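Local coordinates for protein CRISPR-associated endoribonuclease Cas6 1 (Methanocaldococcus jannaschii DSM 2661, PDB 5YI6) that probably cleaves CRISPR transcripts as an RNA-binding endoribonuclease, supplying crRNAs for adaptive defence against viruses and other mobile genetic elements, at residues A28-N33 with G102-G107; Y32-S37 with A96-D101; L81-S84 with F90-N93; K192-K197 with C202-M207. All coordinates share one frame; numbering follows the deposited sequence.

Contact 1 of 4, residues A28-N33 with G102-G107; sequences ASAIYN and GKLRVG
Ala30 and Ile31 pack helix 23-35 onto Leu104 and Arg105 of strand 103-106, an apolar helix-on-sheet contact at one edge of the five-stranded antiparallel sheet. In the ferredoxin-like layout expected of a Cas6 N-terminal domain, this is the first helix meeting one of the two outermost strands. The helix runs roughly counter to the strand, their axes at 143° and 7.9 Å apart at closest approach. Ala30 is the nearest point of the helix. Ala30 CB lies 3.3 Å from Arg105 O, so a methyl rests directly against the strand backbone, and the same CB is 4.0 Å from Leu104 CD1. Ile31 adds a looser touch, its CD1 at 4.5 Å from Leu104 CD1. Leu104 serves both because its CG stands opposite the backbone N (chi1 176°), which swings the branched end under the helix. That side chain also meets Lys34 and, on the next strand, Val113. Arg105 stays at the margin. Its guanidinium reaches forward along its own strand, and Arg105 NH1 donates to Gly107 O at 2.7 Å, near the guanidinium plane. Tyr32, the proton acceptor by similarity, points off the far side of this helix and does not touch the strand. Residues 28-33 make no hydrogen bond to the strand, and the small Ala30 side chain permits the close approach, whereas one turn on Lys34 NZ of the same helix bonds to Lys103 O.

Contact 2 of 4, residues Y32-S37 with A96-D101; sequences YNKIHS and AGLLED. With PO4 (phosphate ion), chain I.
Lys34 and Asp101 join the ends of two helices through a salt bridge, with Lys34 NZ only 2.6 Å from Asp101 OD2. The ammonium comes to the syn side of the carboxylate, 19° out of its plane, and the two side chains meet at about a right angle. A bend at chi2 (-60°) turns the lysine tail toward the aspartate. Tyr42 OH also bonds to Asp101 OD2, so this oxygen is gripped twice.

Phosphate binding uses the same amine. Lys34 NZ donates to O4 of a phosphate ion at 3.0 Å, and Ser37 OG reaches O3 of that ion, also at 3.0 Å. A second phosphate makes a salt bridge to Lys34 NZ. The ions probably come from the crystallisation liquor, but they show that anions are accepted beside this lysine.

In the ferredoxin-like domain, the two partners are the C-terminal ends of helices 23-35 and 88-101, which lie on the same face of the sheet. Apolar contact between them is slight here: Lys34 CG approaches Leu98 CD2 at 4.3 Å.

Ring packing closes the first helix. His36 lies over Tyr32, His36 ND1 sitting 3.4 Å above the centre of the tyrosine ring, and the same ND1 donates in its ring plane to Tyr32 O at 2.9 Å. Tyr32 O also takes the backbone N-H of His36. On the other side of the imidazole, His36 NE2 bonds to Gln50 O.

Contact 3 of 4, residues L81-S84 with F90-N93; sequences LYIS and FIEN
Ile91 of helix 88-101 plugs against Ile83 and the backbone of Ser84, where strand 78-85 of the ferredoxin-like sheet gives way, after a short turn, to the helix that packs back across it. The tight part is small and wholly buried. Ile83 CG2 and Ile91 CD1 meet at 3.8 Å, the two isoleucines crossing at a slant. Ile83 offers CG2 as its contacting branch, while its longer arm ends in CD1 against Leu98 CD1. On the helix side, Ile91 CG1 lies anti to the carbonyl carbon (chi1 -67°), and the turn at chi2 brings CD1 down to the strand. Met5 and Ile7 of the neighbouring strand 5-12 pack on Ile91 too, so the residue bridges two strands of the sheet.

The remainder is looser. Phe90, though buried, comes no nearer to 81-84 than 5.0 Å; its ring goes instead to Phe52 and Phe55, at about 45° and 40° to theirs, and to Ile35 of the first helix. Further round the helix, Glu92 faces solvent. Asn93, partly exposed, gives its ND2 to Arg45 O. Ser84 presents only backbone to the helix. Its CB points the other way, and OG is satisfied on that side by Glu223 O of helix 215-224. No hydrogen bond links the two segments. The closest approach is a methyl on the backbone: Ile91 CD1 sits 3.7 Å from Ser84 C and 3.8 Å from Ser84 CA.

Contact 4 of 4, residues K192-K197 with C202-M207; sequences KRMRIK and CRCSEM
Met194, Cys202 and Cys204 point to one face of an antiparallel hairpin, strands 182-195 and 201-213, which forms an edge of the four-stranded sheet in the C-terminal half. Met194 CG lies against Cys204 SG at 3.9 Å, its thioether then leading off toward Gln24. Cys202 SG stands between its own backbone N and carbonyl carbon (chi1 63°), a crowded position that places it under Ile196, whose CG2 comes to 3.7 Å. Cys202 SG and Cys204 SG are 3.5 Å apart, too far for a disulfide. Ile196 and Lys197 form a classic beta bulge opposite Ile200. Farther along the same face, the bent chain of Lys192 slants across the extended Glu206. Lys192 CE is 3.5 Å from Glu206 OE2, while Lys192 NZ stays 4.2 Å from it, too far for a salt bridge. Arg193 and Arg203 occupy the opposite face as a non-hydrogen-bonded pair, and Arg193 makes a cation-pi contact with Tyr201. Backbone bonds hold the strands together: Lys192 pairs with Cys204, and Met194 with Cys202, each through two N-H...O bonds. The strength is thus in the backbone, with sulfur and methyl packing below one face and only loosely matched charge at the exposed end.

In the fold
Contacts 1, 2 and 3 belong to one N-terminal unit; contact 4 is a separate hairpin in the C-terminal half, about 20 Å or more from each of them between centres. Contact 3 is the fully buried one, while the other three are partly buried. Helix 23-35 serves contacts 1 and 2, and helix 88-101 serves 2 and 3. Neighbouring contacts also touch: the lysine of contact 2 reaches the strand of contact 1, Ile31 packs on Leu81, and Ile35 on Phe90. Chemistry follows position. Helices lying on the sheet meet it through methyls, the outer helix ends by charge and phosphate, and the hairpin by backbone hydrogen bonds.

Contact 1 of 4, residues A28-N33 with G102-G107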
loop_
_atom_site.group_PDB
_atom_site.type_symbol
_atom_site.label_atom_id
_atom_site.label_comp_id
_atom_site.label_asym_id
_atom_site.label_seq_id
_atom_site.Cartn_x
_atom_site.Cartn_y
_atom_site.Cartn_z
ATOM N N ALA A 28 9.070 -2.307 -2.780
ATOM C CA ALA A 28 9.163 -1.317 -1.708
ATOM C C ALA A 28 10.507 -0.632 -1.743
ATOM O O ALA A 28 10.588 0.589 -1.594
ATOM C CB ALA A 28 8.976 -1.992 -0.324
ATOM N N SER A 29 11.584 -1.418 -1.920
ATOM C CA SER A 29 12.916 -0.826 -2.062
ATOM C C SER A 29 12.981 0.124 -3.265
ATOM O O SER A 29 13.565 1.210 -3.184
ATOM C CB SER A 29 13.960 -1.950 -2.205
ATOM O OG SER A 29 15.238 -1.416 -2.466
ATOM N N ALA A 30 12.399 -0.270 -4.396
ATOM C CA ALA A 30 12.451 0.589 -5.585
ATOM C C ALA A 30 11.720 1.907 -5.352
ATOM O O ALA A 30 12.197 2.978 -5.751
ATOM C CB ALA A 30 11.843 -0.143 -6.787
ATOM N N ILE A 31 10.561 1.843 -4.699
ATOM C CA ILE A 31 9.795 3.070 -4.449
ATOM C C ILE A 31 10.565 3.974 -3.493
ATOM O O ILE A 31 10.679 5.193 -3.713
ATOM C CB ILE A 31 8.393 2.728 -3.912
ATOM C CG1 ILE A 31 7.531 2.047 -5.010
ATOM C CG2 ILE A 31 7.716 3.984 -3.319
ATOM C CD1 ILE A 31 7.332 2.906 -6.257
ATOM N N TYR A 32 11.078 3.386 -2.400
ATOM C CA TYR A 32 11.910 4.165 -1.479
ATOM C C TYR A 32 13.056 4.851 -2.226
ATOM O O TYR A 32 13.322 6.048 -2.036
ATOM C CB TYR A 32 12.441 3.247 -0.380
ATOM C CG TYR A 32 13.325 3.986 0.615
ATOM C CD1 TYR A 32 12.791 4.500 1.795
ATOM C CD2 TYR A 32 14.670 4.206 0.344
ATOM C CE1 TYR A 32 13.604 5.213 2.715
ATOM C CE2 TYR A 32 15.477 4.926 1.242
ATOM C CZ TYR A 32 14.934 5.406 2.423
ATOM O OH TYR A 32 15.737 6.118 3.295
ATOM N N ASN A 33 13.753 4.100 -3.093
ATOM C CA ASN A 33 14.906 4.648 -3.785
ATOM C C ASN A 33 14.523 5.765 -4.733
ATOM O O ASN A 33 15.298 6.717 -4.869
ATOM C CB ASN A 33 15.684 3.533 -4.527
ATOM C CG ASN A 33 16.352 2.549 -3.547
ATOM O OD1 ASN A 33 16.456 2.832 -2.352
ATOM N ND2 ASN A 33 16.754 1.376 -4.044
ATOM N N GLY A 102 10.712 7.837 -16.057
ATOM C CA GLY A 102 10.185 6.964 -17.082
ATOM C C GLY A 102 10.473 5.490 -16.900
ATOM O O GLY A 102 9.949 4.677 -17.677
ATOM N N LYS A 103 11.288 5.111 -15.922
ATOM C CA LYS A 103 11.645 3.715 -15.730
ATOM C C LYS A 103 11.572 3.319 -14.264
ATOM O O LYS A 103 11.918 4.098 -13.374
ATOM C CB LYS A 103 13.043 3.397 -16.282
ATOM C CG LYS A 103 13.156 3.741 -17.768
ATOM C CD LYS A 103 14.228 2.940 -18.446
ATOM C CE LYS A 103 13.683 1.525 -18.698
ATOM N NZ LYS A 103 14.686 0.575 -19.257
ATOM N N LEU A 104 11.130 2.093 -14.020
ATOM C CA LEU A 104 11.054 1.551 -12.660
ATOM C C LEU A 104 11.546 0.119 -12.699
ATOM O O LEU A 104 10.981 -0.707 -13.413
ATOM C CB LEU A 104 9.608 1.599 -12.120
ATOM C CG LEU A 104 9.405 0.962 -10.733
ATOM C CD1 LEU A 104 10.022 1.855 -9.670
ATOM C CD2 LEU A 104 7.917 0.773 -10.464
ATOM N N ARG A 105 12.608 -0.185 -11.964
ATOM C CA ARG A 105 13.114 -1.543 -11.908
ATOM C C ARG A 105 12.664 -2.181 -10.597
ATOM O O ARG A 105 12.871 -1.606 -9.520
ATOM C CB ARG A 105 14.639 -1.571 -12.015
ATOM C CG ARG A 105 15.205 -2.983 -12.068
ATOM C CD ARG A 105 16.728 -2.977 -12.024
ATOM N NE ARG A 105 17.215 -2.243 -10.847
ATOM C CZ ARG A 105 17.393 -2.746 -9.615
ATOM N NH1 ARG A 105 17.129 -4.021 -9.333
ATOM N NH2 ARG A 105 17.837 -1.950 -8.645
ATOM N N VAL A 106 12.024 -3.340 -10.689
ATOM C CA VAL A 106 11.611 -4.111 -9.512
ATOM C C VAL A 106 12.337 -5.445 -9.565
ATOM O O VAL A 106 11.990 -6.319 -10.373
ATOM C CB VAL A 106 10.091 -4.315 -9.456
ATOM C CG1 VAL A 106 9.695 -5.159 -8.187
ATOM C CG2 VAL A 106 9.400 -2.967 -9.443
ATOM N N GLY A 107 13.324 -5.622 -8.692
ATOM C CA GLY A 107 14.139 -6.823 -8.761
ATOM C C GLY A 107 14.851 -6.872 -10.100
ATOM O O GLY A 107 15.601 -5.966 -10.468
#

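Contact 2 of 4, residues Y32-S37 with A96-D101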
loop_
_atom_site.group_PDB
_atom_site.type_symbol
_atom_site.label_atom_id
_atom_site.label_comp_id
_atom_site.label_asym_id
_atom_site.label_seq_id
_atom_site.Cartn_x
_atom_site.Cartn_y
_atom_site.Cartn_z
ATOM N N TYR A 32 11.078 3.386 -2.400
ATOM C CA TYR A 32 11.910 4.165 -1.479
ATOM C C TYR A 32 13.056 4.851 -2.226
ATOM O O TYR A 32 13.322 6.048 -2.036
ATOM C CB TYR A 32 12.441 3.247 -0.380
ATOM C CG TYR A 32 13.325 3.986 0.615
ATOM C CD1 TYR A 32 12.791 4.500 1.795
ATOM C CD2 TYR A 32 14.670 4.206 0.344
ATOM C CE1 TYR A 32 13.604 5.213 2.715
ATOM C CE2 TYR A 32 15.477 4.926 1.242
ATOM C CZ TYR A 32 14.934 5.406 2.423
ATOM O OH TYR A 32 15.737 6.118 3.295
ATOM N N ASN A 33 13.753 4.100 -3.093
ATOM C CA ASN A 33 14.906 4.648 -3.785
ATOM C C ASN A 33 14.523 5.765 -4.733
ATOM O O ASN A 33 15.298 6.717 -4.869
ATOM C CB ASN A 33 15.684 3.533 -4.527
ATOM C CG ASN A 33 16.352 2.549 -3.547
ATOM O OD1 ASN A 33 16.456 2.832 -2.352
ATOM N ND2 ASN A 33 16.754 1.376 -4.044
ATOM N N LYS A 34 13.338 5.699 -5.371
ATOM C CA LYS A 34 12.896 6.823 -6.206
ATOM C C LYS A 34 12.662 8.061 -5.349
ATOM O O LYS A 34 13.116 9.159 -5.679
ATOM C CB LYS A 34 11.599 6.492 -6.965
ATOM C CG LYS A 34 11.708 5.330 -7.983
ATOM C CD LYS A 34 12.745 5.665 -9.050
ATOM C CE LYS A 34 12.647 4.635 -10.211
ATOM N NZ LYS A 34 13.717 4.849 -11.231
ATOM N N ILE A 35 11.917 7.902 -4.253
ATOM C CA ILE A 35 11.581 9.063 -3.411
ATOM C C ILE A 35 12.844 9.740 -2.868
ATOM O O ILE A 35 12.912 10.979 -2.767
ATOM C CB ILE A 35 10.635 8.610 -2.275
ATOM C CG1 ILE A 35 9.239 8.290 -2.859
ATOM C CG2 ILE A 35 10.525 9.679 -1.169
ATOM C CD1 ILE A 35 8.329 7.538 -1.856
ATOM N N HIS A 36 13.861 8.953 -2.523
ATOM C CA HIS A 36 15.079 9.481 -1.923
ATOM C C HIS A 36 16.208 9.660 -2.936
ATOM O O HIS A 36 17.359 9.915 -2.548
ATOM C CB HIS A 36 15.500 8.595 -0.765
ATOM C CG HIS A 36 14.480 8.565 0.332
ATOM N ND1 HIS A 36 13.358 7.763 0.293
ATOM C CD2 HIS A 36 14.380 9.295 1.470
ATOM C CE1 HIS A 36 12.632 7.972 1.382
ATOM N NE2 HIS A 36 13.227 8.905 2.105
ATOM N N SER A 37 15.882 9.651 -4.219
ATOM C CA SER A 37 16.885 9.757 -5.272
ATOM C C SER A 37 17.491 11.164 -5.382
ATOM O O SER A 37 16.815 12.177 -5.201
ATOM C CB SER A 37 16.237 9.375 -6.617
ATOM O OG SER A 37 17.163 9.561 -7.672
ATOM N N ALA A 96 4.870 13.238 -11.157
ATOM C CA ALA A 96 5.638 14.009 -12.145
ATOM C C ALA A 96 7.078 13.499 -12.241
ATOM O O ALA A 96 7.652 13.412 -13.344
ATOM C CB ALA A 96 5.623 15.494 -11.781
ATOM N N GLY A 97 7.678 13.165 -11.089
ATOM C CA GLY A 97 9.031 12.624 -11.109
ATOM C C GLY A 97 9.096 11.256 -11.777
ATOM O O GLY A 97 9.999 10.984 -12.572
ATOM N N LEU A 98 8.150 10.374 -11.450
ATOM C CA LEU A 98 8.126 9.035 -12.052
ATOM C C LEU A 98 7.953 9.124 -13.573
ATOM O O LEU A 98 8.547 8.342 -14.326
ATOM C CB LEU A 98 6.965 8.224 -11.457
ATOM C CG LEU A 98 7.176 7.749 -9.993
ATOM C CD1 LEU A 98 5.825 7.380 -9.338
ATOM C CD2 LEU A 98 8.144 6.549 -9.979
ATOM N N LEU A 99 7.087 10.020 -14.024
ATOM C CA LEU A 99 6.858 10.148 -15.473
ATOM C C LEU A 99 8.079 10.729 -16.177
ATOM O O LEU A 99 8.416 10.291 -17.279
ATOM C CB LEU A 99 5.619 10.995 -15.761
ATOM C CG LEU A 99 4.316 10.263 -15.433
ATOM C CD1 LEU A 99 3.143 11.212 -15.503
ATOM C CD2 LEU A 99 4.111 9.051 -16.360
ATOM N N GLU A 100 8.763 11.703 -15.551
ATOM C CA GLU A 100 9.969 12.265 -16.157
ATOM C C GLU A 100 11.103 11.233 -16.204
ATOM O O GLU A 100 11.806 11.102 -17.209
ATOM C CB GLU A 100 10.414 13.524 -15.388
ATOM C CG GLU A 100 11.738 14.100 -15.927
ATOM C CD GLU A 100 12.225 15.348 -15.193
ATOM O OE1 GLU A 100 11.462 15.975 -14.440
ATOM O OE2 GLU A 100 13.396 15.701 -15.385
ATOM N N ASP A 101 11.322 10.519 -15.104
ATOM C CA ASP A 101 12.279 9.424 -15.070
ATOM C C ASP A 101 11.930 8.373 -16.130
ATOM O O ASP A 101 12.749 8.039 -17.007
ATOM C CB ASP A 101 12.260 8.857 -13.632
ATOM C CG ASP A 101 13.117 7.632 -13.431
ATOM O OD1 ASP A 101 13.648 7.058 -14.403
ATOM O OD2 ASP A 101 13.253 7.224 -12.260
HETATM P P PO4 I . 17.081 5.568 -9.112
HETATM O O1 PO4 I . 16.268 5.125 -7.909
HETATM O O2 PO4 I . 18.544 5.274 -8.850
HETATM O O3 PO4 I . 16.939 7.062 -9.353
HETATM O O4 PO4 I . 16.622 4.793 -10.335
#

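Contact 3 of 4, residues L81-S84 with F90-N93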
loop_
_atom_site.group_PDB
_atom_site.type_symbol
_atom_site.label_atom_id
_atom_site.label_comp_id
_atom_site.label_asym_id
_atom_site.label_seq_id
_atom_site.Cartn_x
_atom_site.Cartn_y
_atom_site.Cartn_z
ATOM N N LEU A 81 0.404 -0.344 -10.877
ATOM C CA LEU A 81 0.811 -0.087 -9.499
ATOM C C LEU A 81 -0.066 1.049 -8.983
ATOM O O LEU A 81 -0.067 2.129 -9.559
ATOM C CB LEU A 81 2.307 0.266 -9.439
ATOM C CG LEU A 81 2.860 0.773 -8.100
ATOM C CD1 LEU A 81 2.732 -0.375 -7.079
ATOM C CD2 LEU A 81 4.298 1.243 -8.251
ATOM N N TYR A 82 -0.804 0.812 -7.909
ATOM C CA TYR A 82 -1.680 1.840 -7.338
ATOM C C TYR A 82 -0.930 2.518 -6.201
ATOM O O TYR A 82 -0.295 1.834 -5.396
ATOM C CB TYR A 82 -2.980 1.229 -6.796
ATOM C CG TYR A 82 -3.725 0.573 -7.922
ATOM C CD1 TYR A 82 -4.663 1.285 -8.647
ATOM C CD2 TYR A 82 -3.376 -0.718 -8.360
ATOM C CE1 TYR A 82 -5.315 0.709 -9.757
ATOM C CE2 TYR A 82 -4.019 -1.301 -9.466
ATOM C CZ TYR A 82 -4.984 -0.572 -10.159
ATOM O OH TYR A 82 -5.616 -1.129 -11.268
ATOM N N ILE A 83 -1.014 3.864 -6.137
ATOM C CA ILE A 83 -0.328 4.651 -5.113
ATOM C C ILE A 83 -1.313 5.710 -4.644
ATOM O O ILE A 83 -2.013 6.310 -5.464
ATOM C CB ILE A 83 0.943 5.359 -5.637
ATOM C CG1 ILE A 83 1.819 4.418 -6.483
ATOM C CG2 ILE A 83 1.735 5.955 -4.448
ATOM C CD1 ILE A 83 3.135 5.077 -7.085
ATOM N N SER A 84 -1.385 5.929 -3.334
ATOM C CA SER A 84 -2.376 6.899 -2.853
ATOM C C SER A 84 -1.881 7.579 -1.584
ATOM O O SER A 84 -1.079 7.026 -0.822
ATOM C CB SER A 84 -3.738 6.259 -2.578
ATOM O OG SER A 84 -3.640 5.288 -1.536
ATOM N N PHE A 90 1.931 15.418 -2.436
ATOM C CA PHE A 90 2.907 14.332 -2.501
ATOM C C PHE A 90 2.693 13.498 -3.752
ATOM O O PHE A 90 3.644 13.178 -4.480
ATOM C CB PHE A 90 2.810 13.426 -1.254
ATOM C CG PHE A 90 3.605 12.145 -1.389
ATOM C CD1 PHE A 90 4.991 12.163 -1.332
ATOM C CD2 PHE A 90 2.965 10.928 -1.616
ATOM C CE1 PHE A 90 5.733 10.985 -1.481
ATOM C CE2 PHE A 90 3.702 9.749 -1.761
ATOM C CZ PHE A 90 5.092 9.785 -1.688
ATOM N N ILE A 91 1.450 13.099 -3.991
ATOM C CA ILE A 91 1.167 12.205 -5.107
ATOM C C ILE A 91 1.469 12.905 -6.431
ATOM O O ILE A 91 2.091 12.321 -7.323
ATOM C CB ILE A 91 -0.288 11.697 -5.058
ATOM C CG1 ILE A 91 -0.514 10.771 -3.841
ATOM C CG2 ILE A 91 -0.635 10.919 -6.353
ATOM C CD1 ILE A 91 0.239 9.438 -3.925
ATOM N N GLU A 92 1.039 14.161 -6.575
ATOM C CA GLU A 92 1.286 14.873 -7.840
ATOM C C GLU A 92 2.787 15.025 -8.095
ATOM O O GLU A 92 3.257 14.825 -9.221
ATOM C CB GLU A 92 0.610 16.244 -7.823
ATOM C CG GLU A 92 -0.927 16.206 -7.778
ATOM C CD GLU A 92 -1.572 16.013 -9.140
ATOM O OE1 GLU A 92 -0.875 15.613 -10.113
ATOM O OE2 GLU A 92 -2.807 16.224 -9.222
ATOM N N ASN A 93 3.550 15.426 -7.059
ATOM C CA ASN A 93 4.991 15.588 -7.229
ATOM C C ASN A 93 5.673 14.270 -7.561
ATOM O O ASN A 93 6.559 14.222 -8.431
ATOM C CB ASN A 93 5.599 16.176 -5.954
ATOM C CG ASN A 93 5.362 17.673 -5.830
ATOM O OD1 ASN A 93 4.604 18.258 -6.584
ATOM N ND2 ASN A 93 5.954 18.272 -4.816
#

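Contact 4 of 4, residues K192-K197 with C202-M207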
loop_
_atom_site.group_PDB
_atom_site.type_symbol
_atom_site.label_atom_id
_atom_site.label_comp_id
_atom_site.label_asym_id
_atom_site.label_seq_id
_atom_site.Cartn_x
_atom_site.Cartn_y
_atom_site.Cartn_z
ATOM N N LYS A 192 -0.360 -13.924 4.899
ATOM C CA LYS A 192 0.674 -13.865 3.874
ATOM C C LYS A 192 2.011 -13.568 4.530
ATOM O O LYS A 192 2.112 -12.632 5.327
ATOM C CB LYS A 192 0.375 -12.780 2.833
ATOM C CG LYS A 192 -0.882 -13.044 2.061
ATOM C CD LYS A 192 -0.637 -14.228 1.125
ATOM C CE LYS A 192 -1.880 -14.602 0.328
ATOM N NZ LYS A 192 -1.547 -15.647 -0.684
ATOM N N ARG A 193 3.048 -14.326 4.171
ATOM C CA ARG A 193 4.373 -14.097 4.734
ATOM C C ARG A 193 5.124 -13.082 3.879
ATOM O O ARG A 193 5.251 -13.263 2.662
ATOM C CB ARG A 193 5.138 -15.419 4.835
ATOM C CG ARG A 193 6.514 -15.292 5.471
ATOM C CD ARG A 193 7.148 -16.670 5.664
ATOM N NE ARG A 193 8.541 -16.601 6.111
ATOM C CZ ARG A 193 9.587 -16.644 5.290
ATOM N NH1 ARG A 193 9.396 -16.763 3.979
ATOM N NH2 ARG A 193 10.821 -16.586 5.779
ATOM N N MET A 194 5.567 -11.981 4.497
ATOM C CA MET A 194 6.107 -10.851 3.744
ATOM C C MET A 194 7.433 -10.458 4.359
ATOM O O MET A 194 7.507 -10.246 5.573
ATOM C CB MET A 194 5.162 -9.622 3.754
ATOM C CG MET A 194 3.700 -9.921 3.380
ATOM S SD MET A 194 3.544 -10.209 1.613
ATOM C CE MET A 194 3.798 -8.588 0.879
ATOM N N ARG A 195 8.470 -10.369 3.527
ATOM C CA ARG A 195 9.755 -9.869 3.988
ATOM C C ARG A 195 9.697 -8.359 4.206
ATOM O O ARG A 195 9.200 -7.620 3.352
ATOM C CB ARG A 195 10.833 -10.207 2.961
ATOM C CG ARG A 195 12.238 -9.919 3.400
ATOM C CD ARG A 195 13.218 -10.394 2.324
ATOM N NE ARG A 195 14.583 -10.058 2.696
ATOM C CZ ARG A 195 15.641 -10.248 1.916
ATOM N NH1 ARG A 195 15.492 -10.772 0.704
ATOM N NH2 ARG A 195 16.850 -9.913 2.352
ATOM N N ILE A 196 10.204 -7.884 5.346
ATOM C CA ILE A 196 10.188 -6.450 5.635
ATOM C C ILE A 196 11.564 -5.890 5.922
ATOM O O ILE A 196 11.727 -4.664 5.907
ATOM C CB ILE A 196 9.218 -6.086 6.766
ATOM C CG1 ILE A 196 9.434 -6.998 7.982
ATOM C CG2 ILE A 196 7.789 -6.170 6.262
ATOM C CD1 ILE A 196 8.498 -6.682 9.141
ATOM N N LYS A 197 12.554 -6.728 6.157
ATOM C CA LYS A 197 13.921 -6.301 6.417
ATOM C C LYS A 197 14.802 -7.418 5.899
ATOM O O LYS A 197 14.312 -8.486 5.528
ATOM C CB LYS A 197 14.187 -6.003 7.902
ATOM C CG LYS A 197 13.586 -4.682 8.362
ATOM C CD LYS A 197 14.042 -3.525 7.462
ATOM C CE LYS A 197 13.560 -2.165 7.974
ATOM N NZ LYS A 197 13.785 -1.078 6.972
ATOM N N CYS A 202 7.256 -11.091 8.280
ATOM C CA CYS A 202 6.087 -10.899 9.111
ATOM C C CYS A 202 4.903 -11.618 8.492
ATOM O O CYS A 202 4.941 -12.039 7.337
ATOM C CB CYS A 202 5.803 -9.404 9.300
ATOM S SG CYS A 202 5.419 -8.541 7.741
ATOM N N ARG A 203 3.846 -11.772 9.279
ATOM C CA ARG A 203 2.575 -12.293 8.790
ATOM C C ARG A 203 1.615 -11.116 8.642
ATOM O O ARG A 203 1.413 -10.364 9.602
ATOM C CB ARG A 203 2.015 -13.344 9.747
ATOM C CG ARG A 203 2.924 -14.539 9.874
ATOM C CD ARG A 203 2.474 -15.522 10.961
ATOM N NE ARG A 203 1.254 -16.238 10.591
ATOM C CZ ARG A 203 1.209 -17.210 9.676
ATOM N NH1 ARG A 203 0.063 -17.821 9.400
ATOM N NH2 ARG A 203 2.312 -17.560 9.019
ATOM N N CYS A 204 1.056 -10.944 7.437
ATOM C CA CYS A 204 0.156 -9.857 7.085
ATOM C C CYS A 204 -1.168 -10.470 6.642
ATOM O O CYS A 204 -1.260 -11.678 6.405
ATOM C CB CYS A 204 0.764 -8.998 5.950
ATOM S SG CYS A 204 2.217 -8.117 6.509
ATOM N N SER A 205 -2.207 -9.655 6.535
ATOM C CA SER A 205 -3.530 -10.175 6.204
ATOM C C SER A 205 -3.948 -9.728 4.812
ATOM O O SER A 205 -4.078 -8.532 4.571
ATOM C CB SER A 205 -4.596 -9.723 7.206
ATOM O OG SER A 205 -4.268 -10.120 8.535
ATOM N N GLU A 206 -4.160 -10.684 3.906
ATOM C CA GLU A 206 -4.947 -10.421 2.700
ATOM C C GLU A 206 -6.412 -10.566 3.085
ATOM O O GLU A 206 -6.809 -11.609 3.618
ATOM C CB GLU A 206 -4.554 -11.417 1.604
ATOM C CG GLU A 206 -5.367 -11.354 0.345
ATOM C CD GLU A 206 -4.840 -12.349 -0.694
ATOM O OE1 GLU A 206 -5.481 -13.405 -0.893
ATOM O OE2 GLU A 206 -3.747 -12.096 -1.255
ATOM N N MET A 207 -7.221 -9.532 2.886
ATOM C CA MET A 207 -8.565 -9.681 3.436
ATOM C C MET A 207 -9.596 -8.866 2.677
ATOM O O MET A 207 -9.287 -7.909 1.951
ATOM C CB MET A 207 -8.607 -9.330 4.931
ATOM C CG MET A 207 -8.129 -7.964 5.255
ATOM S SD MET A 207 -7.891 -7.784 7.063
ATOM C CE MET A 207 -9.548 -7.711 7.594
#